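PDB 3E57: nudix hydrolase domain-containing protein from Thermotoga maritima, which is of unknown function but probably hydrolyses a nucleoside diphosphate linked to another moiety, as a putative Nudix hydrolase. Local coordinates for residues H96-V107 with F188-A200. Numbering follows the deposited sequence.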
ATOM      1  N   HIS B  96       6.433  11.293  21.616  1.00 30.74           N
ATOM      2  CA  HIS B  96       7.443  11.334  20.550  1.00 29.91           C
ATOM      3  C   HIS B  96       6.896  12.002  19.312  1.00 30.19           C
ATOM      4  O   HIS B  96       5.734  11.796  18.943  1.00 30.76           O
ATOM      5  CB  HIS B  96       7.931   9.926  20.208  1.00 29.67           C
ATOM      6  CG  HIS B  96       8.454   9.178  21.391  1.00 29.08           C
ATOM      7  ND1 HIS B  96       9.710   9.395  21.916  1.00 26.53           N
ATOM      8  CD2 HIS B  96       7.878   8.232  22.169  1.00 28.16           C
ATOM      9  CE1 HIS B  96       9.888   8.609  22.960  1.00 28.13           C
ATOM     10  NE2 HIS B  96       8.789   7.899  23.139  1.00 27.67           N
ATOM     11  N   ASN B  97       7.743  12.791  18.662  1.00 29.96           N
ATOM     12  CA  ASN B  97       7.349  13.545  17.489  1.00 29.95           C
ATOM     13  C   ASN B  97       8.068  13.010  16.268  1.00 29.20           C
ATOM     14  O   ASN B  97       9.287  13.125  16.149  1.00 29.32           O
ATOM     15  CB  ASN B  97       7.623  15.026  17.698  1.00 30.56           C
ATOM     16  CG  ASN B  97       6.778  15.617  18.826  1.00 33.08           C
ATOM     17  OD1 ASN B  97       7.309  16.206  19.773  1.00 36.76           O
ATOM     18  ND2 ASN B  97       5.462  15.439  18.737  1.00 33.66           N
ATOM     19  N   LEU B  98       7.295  12.369  15.399  1.00 28.27           N
ATOM     20  CA  LEU B  98       7.796  11.847  14.145  1.00 27.74           C
ATOM     21  C   LEU B  98       7.875  12.984  13.150  1.00 26.64           C
ATOM     22  O   LEU B  98       7.150  13.975  13.265  1.00 26.39           O
ATOM     23  CB  LEU B  98       6.854  10.790  13.579  1.00 27.67           C
ATOM     24  CG  LEU B  98       6.661   9.454  14.301  1.00 28.57           C
ATOM     25  CD1 LEU B  98       5.207   9.029  14.156  1.00 30.19           C
ATOM     26  CD2 LEU B  98       7.566   8.391  13.754  1.00 28.99           C
ATOM     27  N   TYR B  99       8.753  12.836  12.171  1.00 25.70           N
ATOM     28  CA  TYR B  99       8.692  13.683  10.991  1.00 25.25           C
ATOM     29  C   TYR B  99       7.434  13.295  10.200  1.00 25.80           C
ATOM     30  O   TYR B  99       7.054  12.119  10.139  1.00 24.59           O
ATOM     31  CB  TYR B  99       9.914  13.483  10.120  1.00 24.60           C
ATOM     32  CG  TYR B  99      11.241  13.888  10.745  1.00 22.64           C
ATOM     33  CD1 TYR B  99      11.537  15.216  11.014  1.00 23.80           C
ATOM     34  CD2 TYR B  99      12.210  12.940  11.004  1.00 23.84           C
ATOM     35  CE1 TYR B  99      12.784  15.583  11.560  1.00 23.68           C
ATOM     36  CE2 TYR B  99      13.437  13.281  11.542  1.00 23.58           C
ATOM     37  CZ  TYR B  99      13.726  14.607  11.817  1.00 23.12           C
ATOM     38  OH  TYR B  99      14.969  14.920  12.361  1.00 22.89           O
ATOM     39  N   SER B 100       6.776  14.280   9.614  1.00 26.37           N
ATOM     40  CA  SER B 100       5.599  14.002   8.800  1.00 27.49           C
ATOM     41  C   SER B 100       5.725  14.638   7.417  1.00 27.55           C
ATOM     42  O   SER B 100       6.443  15.626   7.227  1.00 27.25           O
ATOM     43  CB  SER B 100       4.345  14.471   9.524  1.00 28.08           C
ATOM     44  OG  SER B 100       4.345  15.871   9.626  1.00 32.65           O
ATOM     45  N   LEU B 101       5.028  14.035   6.463  1.00 27.48           N
ATOM     46  CA  LEU B 101       5.070  14.403   5.063  1.00 28.00           C
ATOM     47  C   LEU B 101       3.617  14.432   4.621  1.00 28.87           C
ATOM     48  O   LEU B 101       2.957  13.376   4.536  1.00 29.95           O
ATOM     49  CB  LEU B 101       5.809  13.356   4.234  1.00 27.92           C
ATOM     50  CG  LEU B 101       5.867  13.623   2.734  1.00 28.00           C
ATOM     51  CD1 LEU B 101       6.818  14.801   2.460  1.00 29.55           C
ATOM     52  CD2 LEU B 101       6.270  12.403   1.926  1.00 28.14           C
ATOM     53  N   GLY B 102       3.114  15.622   4.371  1.00 28.42           N
ATOM     54  CA  GLY B 102       1.743  15.777   3.950  1.00 28.91           C
ATOM     55  C   GLY B 102       0.957  16.578   4.954  1.00 29.16           C
ATOM     56  O   GLY B 102       1.071  16.356   6.161  1.00 28.95           O
ATOM     57  N   ILE B 103       0.163  17.513   4.443  1.00 29.94           N
ATOM     58  CA  ILE B 103      -0.706  18.342   5.266  1.00 30.39           C
ATOM     59  C   ILE B 103      -2.144  17.986   4.914  1.00 30.47           C
ATOM     60  O   ILE B 103      -2.560  18.105   3.761  1.00 29.73           O
ATOM     61  CB  ILE B 103      -0.457  19.826   4.996  1.00 30.62           C
ATOM     62  CG1 ILE B 103       1.009  20.171   5.259  1.00 31.26           C
ATOM     63  CG2 ILE B 103      -1.359  20.693   5.869  1.00 30.74           C
ATOM     64  CD1 ILE B 103       1.439  21.437   4.585  1.00 31.12           C
ATOM     65  N   GLY B 104      -2.880  17.492   5.900  1.00 30.83           N
ATOM     66  CA  GLY B 104      -4.242  17.060   5.685  1.00 31.95           C
ATOM     67  C   GLY B 104      -5.230  17.736   6.599  1.00 32.42           C
ATOM     68  O   GLY B 104      -4.865  18.277   7.641  1.00 32.55           O
ATOM     69  N   GLY B 105      -6.493  17.709   6.196  1.00 33.34           N
ATOM     70  CA  GLY B 105      -7.573  18.147   7.064  1.00 33.90           C
ATOM     71  C   GLY B 105      -8.904  17.677   6.536  1.00 34.40           C
ATOM     72  O   GLY B 105      -8.982  17.148   5.441  1.00 34.71           O
ATOM     73  N   HIS B 106      -9.956  17.897   7.312  1.00 35.13           N
ATOM     74  CA  HIS B 106     -11.302  17.502   6.912  1.00 35.53           C
ATOM     75  C   HIS B 106     -11.910  18.518   5.955  1.00 35.89           C
ATOM     76  O   HIS B 106     -11.521  19.688   5.948  1.00 36.35           O
ATOM     77  CB  HIS B 106     -12.182  17.338   8.148  1.00 35.78           C
ATOM     78  CG  HIS B 106     -11.789  16.178   9.004  1.00 37.18           C
ATOM     79  ND1 HIS B 106     -10.780  16.254   9.942  1.00 38.38           N
ATOM     80  CD2 HIS B 106     -12.254  14.907   9.051  1.00 38.10           C
ATOM     81  CE1 HIS B 106     -10.649  15.082  10.538  1.00 38.52           C
ATOM     82  NE2 HIS B 106     -11.534  14.248  10.020  1.00 39.05           N
ATOM     83  N   VAL B 107     -12.849  18.065   5.132  1.00 35.82           N
ATOM     84  CA  VAL B 107     -13.635  18.977   4.312  1.00 36.01           C
ATOM     85  C   VAL B 107     -14.903  19.300   5.100  1.00 36.13           C
ATOM     86  O   VAL B 107     -15.586  18.395   5.568  1.00 35.55           O
ATOM     87  CB  VAL B 107     -13.974  18.357   2.942  1.00 36.12           C
ATOM     88  CG1 VAL B 107     -14.898  19.275   2.142  1.00 35.66           C
ATOM     89  CG2 VAL B 107     -12.682  18.059   2.168  1.00 35.17           C
ATOM     90  N   PHE B 188      14.422   9.834   5.451  1.00 25.94           N
ATOM     91  CA  PHE B 188      13.280  10.260   6.274  1.00 26.68           C
ATOM     92  C   PHE B 188      12.124   9.279   6.239  1.00 27.05           C
ATOM     93  O   PHE B 188      11.481   9.040   7.262  1.00 27.71           O
ATOM     94  CB  PHE B 188      12.806  11.666   5.873  1.00 26.76           C
ATOM     95  CG  PHE B 188      13.659  12.759   6.416  1.00 27.61           C
ATOM     96  CD1 PHE B 188      13.298  13.422   7.578  1.00 28.76           C
ATOM     97  CD2 PHE B 188      14.835  13.128   5.769  1.00 27.88           C
ATOM     98  CE1 PHE B 188      14.071  14.412   8.083  1.00 28.73           C
ATOM     99  CE2 PHE B 188      15.621  14.127   6.260  1.00 29.39           C
ATOM    100  CZ  PHE B 188      15.250  14.777   7.437  1.00 29.47           C
ATOM    101  N   SER B 189      11.853   8.683   5.082  1.00 27.18           N
ATOM    102  CA  SER B 189      10.766   7.705   4.984  1.00 27.28           C
ATOM    103  C   SER B 189      11.000   6.513   5.905  1.00 27.19           C
ATOM    104  O   SER B 189      10.049   5.906   6.398  1.00 27.72           O
ATOM    105  CB  SER B 189      10.585   7.203   3.540  1.00 27.74           C
ATOM    106  OG  SER B 189      11.620   6.301   3.200  1.00 29.08           O
ATOM    107  N   GLY B 190      12.269   6.193   6.147  1.00 26.61           N
ATOM    108  CA  GLY B 190      12.637   5.128   7.043  1.00 25.64           C
ATOM    109  C   GLY B 190      12.186   5.324   8.480  1.00 24.89           C
ATOM    110  O   GLY B 190      12.011   4.348   9.181  1.00 24.97           O
ATOM    111  N   VAL B 191      12.017   6.571   8.924  1.00 23.71           N
ATOM    112  CA  VAL B 191      11.615   6.859  10.311  1.00 23.34           C
ATOM    113  C   VAL B 191      10.195   7.411  10.429  1.00 22.77           C
ATOM    114  O   VAL B 191       9.732   7.761  11.511  1.00 21.88           O
ATOM    115  CB  VAL B 191      12.598   7.835  10.982  1.00 23.32           C
ATOM    116  CG1 VAL B 191      13.997   7.219  10.998  1.00 23.45           C
ATOM    117  CG2 VAL B 191      12.617   9.186  10.273  1.00 23.79           C
ATOM    118  N   MET B 192       9.501   7.504   9.316  1.00 22.28           N
ATOM    119  CA  MET B 192       8.150   8.029   9.331  1.00 23.53           C
ATOM    120  C   MET B 192       7.188   6.855   9.420  1.00 22.15           C
ATOM    121  O   MET B 192       7.603   5.693   9.316  1.00 22.16           O
ATOM    122  CB  MET B 192       7.902   8.895   8.095  1.00 23.49           C
ATOM    123  CG  MET B 192       8.645  10.255   8.165  1.00 24.46           C
ATOM    124  SD  MET B 192       8.234  11.467   6.877  1.00 30.39           S
ATOM    125  CE  MET B 192       8.304  10.349   5.564  1.00 16.36           C
ATOM    126  N   GLU B 193       5.916   7.156   9.646  1.00 22.46           N
ATOM    127  CA  GLU B 193       4.883   6.138   9.808  1.00 23.73           C
ATOM    128  C   GLU B 193       3.611   6.555   9.079  1.00 22.77           C
ATOM    129  O   GLU B 193       3.509   7.664   8.583  1.00 22.08           O
ATOM    130  CB  GLU B 193       4.584   5.910  11.304  1.00 23.91           C
ATOM    131  CG  GLU B 193       5.746   5.348  12.109  1.00 26.78           C
ATOM    132  CD  GLU B 193       5.431   5.187  13.592  1.00 28.83           C
ATOM    133  OE1 GLU B 193       4.277   5.468  14.002  1.00 34.52           O
ATOM    134  OE2 GLU B 193       6.351   4.794  14.356  1.00 35.14           O
ATOM    135  N   GLY B 194       2.652   5.641   8.993  1.00 22.84           N
ATOM    136  CA  GLY B 194       1.321   5.978   8.489  1.00 22.57           C
ATOM    137  C   GLY B 194       1.318   6.517   7.072  1.00 21.99           C
ATOM    138  O   GLY B 194       2.022   5.995   6.195  1.00 21.91           O
ATOM    139  N   TRP B 195       0.481   7.530   6.850  1.00 21.48           N
ATOM    140  CA  TRP B 195       0.316   8.145   5.537  1.00 21.84           C
ATOM    141  C   TRP B 195       1.590   8.844   5.099  1.00 21.06           C
ATOM    142  O   TRP B 195       1.867   8.905   3.911  1.00 22.08           O
ATOM    143  CB  TRP B 195      -0.837   9.145   5.549  1.00 21.70           C
ATOM    144  CG  TRP B 195      -2.202   8.542   5.600  1.00 21.61           C
ATOM    145  CD1 TRP B 195      -2.528   7.254   5.875  1.00 22.56           C
ATOM    146  CD2 TRP B 195      -3.436   9.229   5.367  1.00 20.87           C
ATOM    147  NE1 TRP B 195      -3.899   7.089   5.827  1.00 22.40           N
ATOM    148  CE2 TRP B 195      -4.474   8.292   5.519  1.00 20.63           C
ATOM    149  CE3 TRP B 195      -3.759  10.553   5.066  1.00 22.30           C
ATOM    150  CZ2 TRP B 195      -5.819   8.628   5.353  1.00 21.63           C
ATOM    151  CZ3 TRP B 195      -5.108  10.896   4.910  1.00 22.26           C
ATOM    152  CH2 TRP B 195      -6.115   9.929   5.057  1.00 22.18           C
ATOM    153  N   SER B 196       2.375   9.357   6.045  1.00 20.88           N
ATOM    154  CA  SER B 196       3.658   9.985   5.702  1.00 21.17           C
ATOM    155  C   SER B 196       4.595   8.992   5.016  1.00 20.60           C
ATOM    156  O   SER B 196       5.205   9.290   3.989  1.00 19.64           O
ATOM    157  CB  SER B 196       4.311  10.594   6.950  1.00 21.30           C
ATOM    158  OG  SER B 196       3.576  11.742   7.377  1.00 24.00           O
ATOM    159  N   LYS B 197       4.713   7.795   5.585  1.00 21.35           N
ATOM    160  CA  LYS B 197       5.567   6.765   5.031  1.00 21.42           C
ATOM    161  C   LYS B 197       5.067   6.331   3.642  1.00 21.31           C
ATOM    162  O   LYS B 197       5.855   6.125   2.702  1.00 21.24           O
ATOM    163  CB  LYS B 197       5.588   5.565   5.971  1.00 22.43           C
ATOM    164  CG  LYS B 197       6.698   4.593   5.729  1.00 23.15           C
ATOM    165  CD  LYS B 197       6.674   3.512   6.791  1.00 24.71           C
ATOM    166  CE  LYS B 197       7.914   2.647   6.671  1.00 27.74           C
ATOM    167  NZ  LYS B 197       9.144   3.325   7.232  1.00 31.26           N
ATOM    168  N   ILE B 198       3.759   6.186   3.518  1.00 20.68           N
ATOM    169  CA  ILE B 198       3.182   5.730   2.250  1.00 21.15           C
ATOM    170  C   ILE B 198       3.431   6.778   1.186  1.00 20.90           C
ATOM    171  O   ILE B 198       3.853   6.456   0.074  1.00 22.36           O
ATOM    172  CB  ILE B 198       1.671   5.477   2.370  1.00 21.29           C
ATOM    173  CG1 ILE B 198       1.388   4.257   3.265  1.00 21.32           C
ATOM    174  CG2 ILE B 198       1.070   5.237   0.976  1.00 21.51           C
ATOM    175  CD1 ILE B 198      -0.044   4.172   3.751  1.00 21.60           C
ATOM    176  N   SER B 199       3.174   8.029   1.543  1.00 21.09           N
ATOM    177  CA  SER B 199       3.310   9.153   0.630  1.00 21.67           C
ATOM    178  C   SER B 199       4.756   9.320   0.169  1.00 20.99           C
ATOM    179  O   SER B 199       4.988   9.582  -0.998  1.00 21.28           O
ATOM    180  CB  SER B 199       2.794  10.434   1.275  1.00 22.38           C
ATOM    181  OG  SER B 199       1.382  10.374   1.491  1.00 24.28           O
ATOM    182  N   ALA B 200       5.720   9.170   1.079  1.00 21.17           N
ATOM    183  CA  ALA B 200       7.140   9.187   0.712  1.00 20.94           C
ATOM    184  C   ALA B 200       7.457   8.123  -0.352  1.00 20.93           C
ATOM    185  O   ALA B 200       8.134   8.396  -1.333  1.00 21.41           O
ATOM    186  CB  ALA B 200       8.023   8.996   1.933  1.00 21.25           C
TER
HETATM  187  O   HOH W   1       5.425   9.889  10.101  1.00 21.15           O
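Y99 meets F188 in a T-shaped pair. The edge of F188 points at the face of Y99, with ring centroids 4.8 Å apart and planes at 67°. Followed outward, the Y99 side chain first touches M192, its CB lying 4.0 Å from M192 CG. CG and CD2 then lie against F188 CD1, CD2 being 3.6 Å from it. F188 CE1 sits over the centre of the ring and is near CE2 and CZ. In the ring plane, V191 CG2 lies at the edge, beside Y99 CD2. With CG anti to the carbonyl carbon, chi1 -64°, the ring is laid against F188. The carbonyl of Y99 faces the other segment too: a water donates to Y99 O and accepts from E193 N, so it bridges the two backbones. L101 N donates to S196 OG (2.9 Å). The bond is nearly straight, at 170°. The same hydroxyl is also bonded to Y72, on strand 66-77. L101 CD2 packs 3.8 Å from A200 CB, and L101 CB lies 4.1 Å from M192 SD. V81 and I83 of strand 80-85 also touch L101. L98 crosses E193 at about a right angle, its CD1 3.7 Å from E193 OE1. The contact packs the C-terminal helix and its preceding loop against the chain leading into strand 103-104. The arrangement belongs to the alpha/beta/alpha sandwich of the Nudix fold, with its mixed sheet.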